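PDB 3WG9: redox-sensing transcriptional repressor Rex from Thermoanaerobacter ethanolicus, which probably represses transcription in response to the cellular NADH/NAD(+) balance, binding DNA as a homodimer through winged-helix domains joined to Rossmann-fold domains. Local coordinates for residues Val7-Tyr21 / Met42-Phe56. Sequence-based numbering, arbitrary orientation.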
loop_
_atom_site.group_PDB
_atom_site.type_symbol
_atom_site.label_atom_id
_atom_site.label_comp_id
_atom_site.label_asym_id
_atom_site.label_seq_id
_atom_site.Cartn_x
_atom_site.Cartn_y
_atom_site.Cartn_z
ATOM N N VAL B 7 -16.561 -8.564 -10.392
ATOM C CA VAL B 7 -15.485 -8.159 -11.322
ATOM C C VAL B 7 -14.184 -8.749 -10.744
ATOM O O VAL B 7 -14.062 -8.842 -9.538
ATOM C CB VAL B 7 -15.497 -6.608 -11.427
ATOM C CG1 VAL B 7 -14.252 -6.001 -12.049
ATOM C CG2 VAL B 7 -16.734 -6.183 -12.223
ATOM N N SER B 8 -13.224 -9.149 -11.576
ATOM C CA SER B 8 -11.972 -9.730 -11.060
ATOM C C SER B 8 -11.175 -8.707 -10.240
ATOM O O SER B 8 -11.301 -7.483 -10.424
ATOM C CB SER B 8 -11.113 -10.238 -12.207
ATOM O OG SER B 8 -10.372 -9.171 -12.754
ATOM N N MET B 9 -10.417 -9.214 -9.282
ATOM C CA MET B 9 -9.598 -8.377 -8.418
ATOM C C MET B 9 -8.515 -7.620 -9.255
ATOM O O MET B 9 -8.133 -6.504 -8.929
ATOM C CB MET B 9 -8.934 -9.239 -7.331
ATOM C CG MET B 9 -9.855 -9.528 -6.122
ATOM S SD MET B 9 -10.387 -7.982 -5.316
ATOM C CE MET B 9 -8.900 -7.217 -4.696
ATOM N N ALA B 10 -8.054 -8.192 -10.365
ATOM C CA ALA B 10 -7.012 -7.501 -11.129
ATOM C C ALA B 10 -7.652 -6.221 -11.643
ATOM O O ALA B 10 -7.059 -5.133 -11.598
ATOM C CB ALA B 10 -6.532 -8.399 -12.341
ATOM N N VAL B 11 -8.900 -6.330 -12.112
ATOM C CA VAL B 11 -9.625 -5.127 -12.536
ATOM C C VAL B 11 -9.863 -4.159 -11.388
ATOM O O VAL B 11 -9.613 -2.953 -11.497
ATOM C CB VAL B 11 -11.027 -5.465 -13.200
ATOM C CG1 VAL B 11 -11.858 -4.183 -13.437
ATOM C CG2 VAL B 11 -10.868 -6.251 -14.507
ATOM N N ILE B 12 -10.387 -4.665 -10.289
ATOM C CA ILE B 12 -10.750 -3.790 -9.130
ATOM C C ILE B 12 -9.512 -3.033 -8.671
ATOM O O ILE B 12 -9.598 -1.875 -8.324
ATOM C CB ILE B 12 -11.321 -4.648 -7.997
ATOM C CG1 ILE B 12 -12.687 -5.185 -8.420
ATOM C CG2 ILE B 12 -11.409 -3.858 -6.580
ATOM C CD1 ILE B 12 -13.173 -6.356 -7.436
ATOM N N ARG B 13 -8.338 -3.660 -8.683
ATOM C CA ARG B 13 -7.139 -2.948 -8.214
ATOM C C ARG B 13 -6.614 -1.897 -9.187
ATOM O O ARG B 13 -5.904 -0.992 -8.781
ATOM C CB ARG B 13 -5.969 -3.909 -7.919
ATOM C CG ARG B 13 -6.315 -4.852 -6.705
ATOM C CD ARG B 13 -5.069 -5.431 -6.036
ATOM N NE ARG B 13 -5.436 -6.330 -4.938
ATOM C CZ ARG B 13 -5.742 -5.899 -3.706
ATOM N NH1 ARG B 13 -5.781 -4.584 -3.407
ATOM N NH2 ARG B 13 -5.954 -6.793 -2.758
ATOM N N ARG B 14 -6.990 -1.967 -10.468
ATOM C CA ARG B 14 -6.653 -0.844 -11.349
ATOM C C ARG B 14 -7.565 0.345 -11.162
ATOM O O ARG B 14 -7.180 1.494 -11.489
ATOM C CB ARG B 14 -6.724 -1.258 -12.829
ATOM C CG ARG B 14 -5.596 -2.229 -13.189
ATOM C CD ARG B 14 -5.542 -2.538 -14.725
ATOM N NE ARG B 14 -6.644 -3.384 -15.200
ATOM C CZ ARG B 14 -6.596 -4.694 -15.329
ATOM N NH1 ARG B 14 -5.495 -5.370 -14.967
ATOM N NH2 ARG B 14 -7.654 -5.342 -15.790
ATOM N N LEU B 15 -8.803 0.109 -10.744
ATOM C CA LEU B 15 -9.766 1.244 -10.682
ATOM C C LEU B 15 -9.356 2.422 -9.799
ATOM O O LEU B 15 -9.596 3.578 -10.162
ATOM C CB LEU B 15 -11.195 0.776 -10.305
ATOM C CG LEU B 15 -11.832 -0.290 -11.235
ATOM C CD1 LEU B 15 -13.148 -0.837 -10.677
ATOM C CD2 LEU B 15 -12.109 0.341 -12.648
ATOM N N PRO B 16 -8.854 2.158 -8.569
ATOM C CA PRO B 16 -8.368 3.309 -7.792
ATOM C C PRO B 16 -7.192 4.043 -8.438
ATOM O O PRO B 16 -7.066 5.239 -8.208
ATOM C CB PRO B 16 -7.998 2.714 -6.414
ATOM C CG PRO B 16 -8.788 1.358 -6.407
ATOM C CD PRO B 16 -8.710 0.898 -7.835
ATOM N N ARG B 17 -6.329 3.333 -9.151
ATOM C CA ARG B 17 -5.244 3.996 -9.893
ATOM C C ARG B 17 -5.842 4.938 -10.951
ATOM O O ARG B 17 -5.439 6.108 -11.053
ATOM C CB ARG B 17 -4.322 2.979 -10.553
ATOM C CG ARG B 17 -3.683 1.951 -9.584
ATOM C CD ARG B 17 -2.738 1.014 -10.370
ATOM N NE ARG B 17 -1.743 1.805 -11.098
ATOM C CZ ARG B 17 -1.369 1.574 -12.360
ATOM N NH1 ARG B 17 -1.904 0.580 -13.056
ATOM N NH2 ARG B 17 -0.432 2.325 -12.913
ATOM N N TYR B 18 -6.895 4.512 -11.675
ATOM C CA TYR B 18 -7.476 5.487 -12.629
ATOM C C TYR B 18 -8.045 6.688 -11.896
ATOM O O TYR B 18 -7.840 7.848 -12.307
ATOM C CB TYR B 18 -8.589 4.842 -13.440
ATOM C CG TYR B 18 -8.199 3.577 -14.177
ATOM C CD1 TYR B 18 -6.929 3.397 -14.720
ATOM C CD2 TYR B 18 -9.143 2.592 -14.391
ATOM C CE1 TYR B 18 -6.600 2.242 -15.434
ATOM C CE2 TYR B 18 -8.841 1.465 -15.132
ATOM C CZ TYR B 18 -7.571 1.275 -15.638
ATOM O OH TYR B 18 -7.322 0.091 -16.310
ATOM N N HIS B 19 -8.752 6.441 -10.783
ATOM C CA HIS B 19 -9.435 7.516 -10.028
ATOM C C HIS B 19 -8.389 8.543 -9.526
ATOM O O HIS B 19 -8.553 9.765 -9.606
ATOM C CB HIS B 19 -10.123 6.838 -8.816
ATOM C CG HIS B 19 -10.950 7.757 -7.980
ATOM N ND1 HIS B 19 -10.479 8.343 -6.818
ATOM C CD2 HIS B 19 -12.222 8.193 -8.133
ATOM C CE1 HIS B 19 -11.432 9.089 -6.284
ATOM N NE2 HIS B 19 -12.500 9.018 -7.065
ATOM N N ARG B 20 -7.302 8.051 -8.973
ATOM C CA ARG B 20 -6.263 8.926 -8.401
ATOM C C ARG B 20 -5.565 9.799 -9.483
ATOM O O ARG B 20 -5.241 10.958 -9.266
ATOM C CB ARG B 20 -5.202 8.007 -7.734
ATOM C CG ARG B 20 -4.078 8.744 -6.926
ATOM C CD ARG B 20 -3.334 7.796 -5.932
ATOM N NE ARG B 20 -3.033 6.477 -6.471
ATOM C CZ ARG B 20 -2.018 6.197 -7.294
ATOM N NH1 ARG B 20 -1.229 7.178 -7.700
ATOM N NH2 ARG B 20 -1.784 4.952 -7.752
ATOM N N TYR B 21 -5.301 9.223 -10.643
ATOM C CA TYR B 21 -4.700 9.965 -11.735
ATOM C C TYR B 21 -5.649 11.044 -12.308
ATOM O O TYR B 21 -5.205 12.182 -12.488
ATOM C CB TYR B 21 -4.154 9.057 -12.836
ATOM C CG TYR B 21 -3.526 9.829 -13.972
ATOM C CD1 TYR B 21 -2.505 10.750 -13.720
ATOM C CD2 TYR B 21 -3.947 9.657 -15.286
ATOM C CE1 TYR B 21 -1.923 11.494 -14.723
ATOM C CE2 TYR B 21 -3.350 10.404 -16.324
ATOM C CZ TYR B 21 -2.335 11.317 -16.026
ATOM O OH TYR B 21 -1.712 12.065 -17.005
ATOM N N MET B 42 -0.841 4.983 -17.163
ATOM C CA MET B 42 -1.197 3.859 -16.318
ATOM C C MET B 42 -0.387 2.601 -16.532
ATOM O O MET B 42 -0.414 1.710 -15.683
ATOM C CB MET B 42 -2.685 3.540 -16.529
ATOM C CG MET B 42 -3.544 4.733 -16.173
ATOM S SD MET B 42 -3.497 5.114 -14.367
ATOM C CE MET B 42 -3.580 3.468 -13.763
ATOM N N GLY B 43 0.284 2.484 -17.675
ATOM C CA GLY B 43 0.987 1.257 -17.958
ATOM C C GLY B 43 -0.018 0.144 -18.244
ATOM O O GLY B 43 0.269 -1.026 -18.002
ATOM N N VAL B 44 -1.204 0.514 -18.739
ATOM C CA VAL B 44 -2.278 -0.447 -19.049
ATOM C C VAL B 44 -2.691 -0.137 -20.534
ATOM O O VAL B 44 -2.851 1.011 -20.873
ATOM C CB VAL B 44 -3.497 -0.215 -18.073
ATOM C CG1 VAL B 44 -4.611 -1.147 -18.388
ATOM C CG2 VAL B 44 -3.088 -0.420 -16.565
ATOM N N THR B 45 -2.857 -1.132 -21.402
ATOM C CA THR B 45 -3.249 -0.815 -22.787
ATOM C C THR B 45 -4.551 -0.015 -22.861
ATOM O O THR B 45 -5.451 -0.182 -22.011
ATOM C CB THR B 45 -3.406 -2.067 -23.608
ATOM O OG1 THR B 45 -4.505 -2.843 -23.095
ATOM C CG2 THR B 45 -2.078 -2.873 -23.645
ATOM N N ALA B 46 -4.676 0.840 -23.876
ATOM C CA ALA B 46 -5.966 1.518 -24.053
ATOM C C ALA B 46 -7.143 0.539 -24.130
ATOM O O ALA B 46 -8.247 0.831 -23.615
ATOM C CB ALA B 46 -5.922 2.479 -25.258
ATOM N N SER B 47 -6.933 -0.625 -24.742
ATOM C CA SER B 47 -8.074 -1.569 -24.902
ATOM C C SER B 47 -8.468 -2.173 -23.542
ATOM O O SER B 47 -9.653 -2.349 -23.263
ATOM C CB SER B 47 -7.771 -2.625 -25.947
ATOM O OG SER B 47 -6.647 -3.418 -25.593
ATOM N N GLN B 48 -7.482 -2.510 -22.704
ATOM C CA GLN B 48 -7.803 -3.046 -21.365
ATOM C C GLN B 48 -8.527 -1.954 -20.573
ATOM O O GLN B 48 -9.438 -2.236 -19.797
ATOM C CB GLN B 48 -6.534 -3.496 -20.623
ATOM C CG GLN B 48 -6.822 -4.245 -19.288
ATOM C CD GLN B 48 -7.661 -5.468 -19.502
ATOM O OE1 GLN B 48 -7.221 -6.385 -20.142
ATOM N NE2 GLN B 48 -8.889 -5.480 -19.007
ATOM N N ILE B 49 -8.123 -0.705 -20.738
ATOM C CA ILE B 49 -8.778 0.339 -19.943
ATOM C C ILE B 49 -10.231 0.456 -20.403
ATOM O O ILE B 49 -11.140 0.585 -19.578
ATOM C CB ILE B 49 -8.123 1.683 -20.133
ATOM C CG1 ILE B 49 -6.746 1.682 -19.428
ATOM C CG2 ILE B 49 -9.042 2.723 -19.575
ATOM C CD1 ILE B 49 -5.918 2.941 -19.764
ATOM N N ARG B 50 -10.460 0.383 -21.716
ATOM C CA ARG B 50 -11.856 0.441 -22.206
ATOM C C ARG B 50 -12.655 -0.738 -21.622
ATOM O O ARG B 50 -13.784 -0.587 -21.145
ATOM C CB ARG B 50 -11.886 0.333 -23.740
ATOM C CG ARG B 50 -11.303 1.516 -24.434
ATOM C CD ARG B 50 -11.599 1.389 -25.978
ATOM N NE ARG B 50 -10.835 2.450 -26.598
ATOM C CZ ARG B 50 -9.625 2.326 -27.111
ATOM N NH1 ARG B 50 -9.119 1.120 -27.320
ATOM N NH2 ARG B 50 -8.984 3.432 -27.484
ATOM N N GLN B 51 -12.054 -1.912 -21.633
ATOM C CA GLN B 51 -12.704 -3.080 -21.098
ATOM C C GLN B 51 -13.009 -2.980 -19.577
ATOM O O GLN B 51 -14.100 -3.402 -19.104
ATOM C CB GLN B 51 -11.794 -4.266 -21.314
ATOM C CG GLN B 51 -12.523 -5.622 -21.051
ATOM C CD GLN B 51 -11.715 -6.839 -21.551
ATOM O OE1 GLN B 51 -10.937 -7.435 -20.812
ATOM N NE2 GLN B 51 -11.877 -7.175 -22.825
ATOM N N ASP B 52 -12.075 -2.378 -18.848
ATOM C CA ASP B 52 -12.268 -2.181 -17.393
ATOM C C ASP B 52 -13.493 -1.312 -17.124
ATOM O O ASP B 52 -14.320 -1.668 -16.304
ATOM C CB ASP B 52 -11.059 -1.517 -16.733
ATOM C CG ASP B 52 -9.844 -2.455 -16.636
ATOM O OD1 ASP B 52 -9.987 -3.696 -16.818
ATOM O OD2 ASP B 52 -8.740 -1.968 -16.282
ATOM N N LEU B 53 -13.606 -0.166 -17.780
ATOM C CA LEU B 53 -14.741 0.714 -17.622
ATOM C C LEU B 53 -16.054 0.097 -18.124
ATOM O O LEU B 53 -17.134 0.299 -17.506
ATOM C CB LEU B 53 -14.477 2.061 -18.340
ATOM C CG LEU B 53 -13.216 2.780 -17.835
ATOM C CD1 LEU B 53 -12.664 3.960 -18.645
ATOM C CD2 LEU B 53 -13.408 3.125 -16.328
ATOM N N ASN B 54 -15.955 -0.692 -19.202
ATOM C CA ASN B 54 -17.160 -1.227 -19.810
ATOM C C ASN B 54 -17.890 -2.198 -18.892
ATOM O O ASN B 54 -19.074 -2.456 -19.115
ATOM C CB ASN B 54 -16.876 -1.886 -21.153
ATOM C CG ASN B 54 -18.092 -1.817 -22.087
ATOM O OD1 ASN B 54 -18.675 -0.756 -22.253
ATOM N ND2 ASN B 54 -18.493 -2.946 -22.646
ATOM N N ASN B 55 -17.216 -2.709 -17.853
ATOM C CA ASN B 55 -17.905 -3.524 -16.825
ATOM C C ASN B 55 -19.069 -2.781 -16.176
ATOM O O ASN B 55 -19.987 -3.409 -15.606
ATOM C CB ASN B 55 -16.966 -3.971 -15.683
ATOM C CG ASN B 55 -15.955 -5.037 -16.112
ATOM O OD1 ASN B 55 -16.321 -6.178 -16.376
ATOM N ND2 ASN B 55 -14.665 -4.667 -16.151
ATOM N N PHE B 56 -19.010 -1.451 -16.229
ATOM C CA PHE B 56 -19.910 -0.618 -15.428
ATOM C C PHE B 56 -20.890 0.252 -16.260
ATOM O O PHE B 56 -21.391 1.255 -15.773
ATOM C CB PHE B 56 -19.087 0.274 -14.479
ATOM C CG PHE B 56 -18.109 -0.505 -13.665
ATOM C CD1 PHE B 56 -18.553 -1.313 -12.618
ATOM C CD2 PHE B 56 -16.762 -0.523 -14.017
ATOM C CE1 PHE B 56 -17.665 -2.096 -11.868
ATOM C CE2 PHE B 56 -15.846 -1.294 -13.282
ATOM C CZ PHE B 56 -16.289 -2.097 -12.236
#
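Asp52 and Arg14 join helix 46-54 to helix 9-27 in the winged-helix domain, where helix 46-54 belongs to the predicted helix-turn-helix motif, and illustrate how one buried carboxylate can lock two helices that cross nearly at a right angle (99°). Arg14 grips Asp52 side-on in a salt bridge: Arg14 NE reaches Asp52 OD2 at 2.8 Å and NH2 reaches OD1 at 3.0 Å, each through a syn lone pair, with guanidinium and carboxylate nearly coplanar. From the other side, Tyr18 OH donates to the anti lone pair of the same Asp52 OD2, 2.5 Å away. Gln48 NE2 donates a hydrogen bond to Asp52 OD1 from above the carboxylate plane, making OD1, like OD2, a two-donor acceptor. Without the carboxylate, as with an alanine in place of Asp52, the Arg14 charge is likely to lose its mate and the Tyr18 hydroxyl this acceptor. Further out, Gln48 CG lies over one face of the Arg14 guanidinium; Ile49 CG1 and Val44 CG1 pack against the Tyr18 hydroxyl. Beyond the C-terminal part of helix 46-54, Phe56 CZ meets Leu15 CD1 at 3.7 Å; the Phe56 ring also meets Val7 CG2, Ile78 of helix 68-78 and Tyr204 of the second subunit. At the far end, Met42, bent at chi2 and chi3 (-67° and -42°), sets SD at the Tyr18 ring edge, a Met-aromatic contact, and CE over the centre of the Arg17 guanidinium, whose NH2 donates to Met42 O at 2.8 Å.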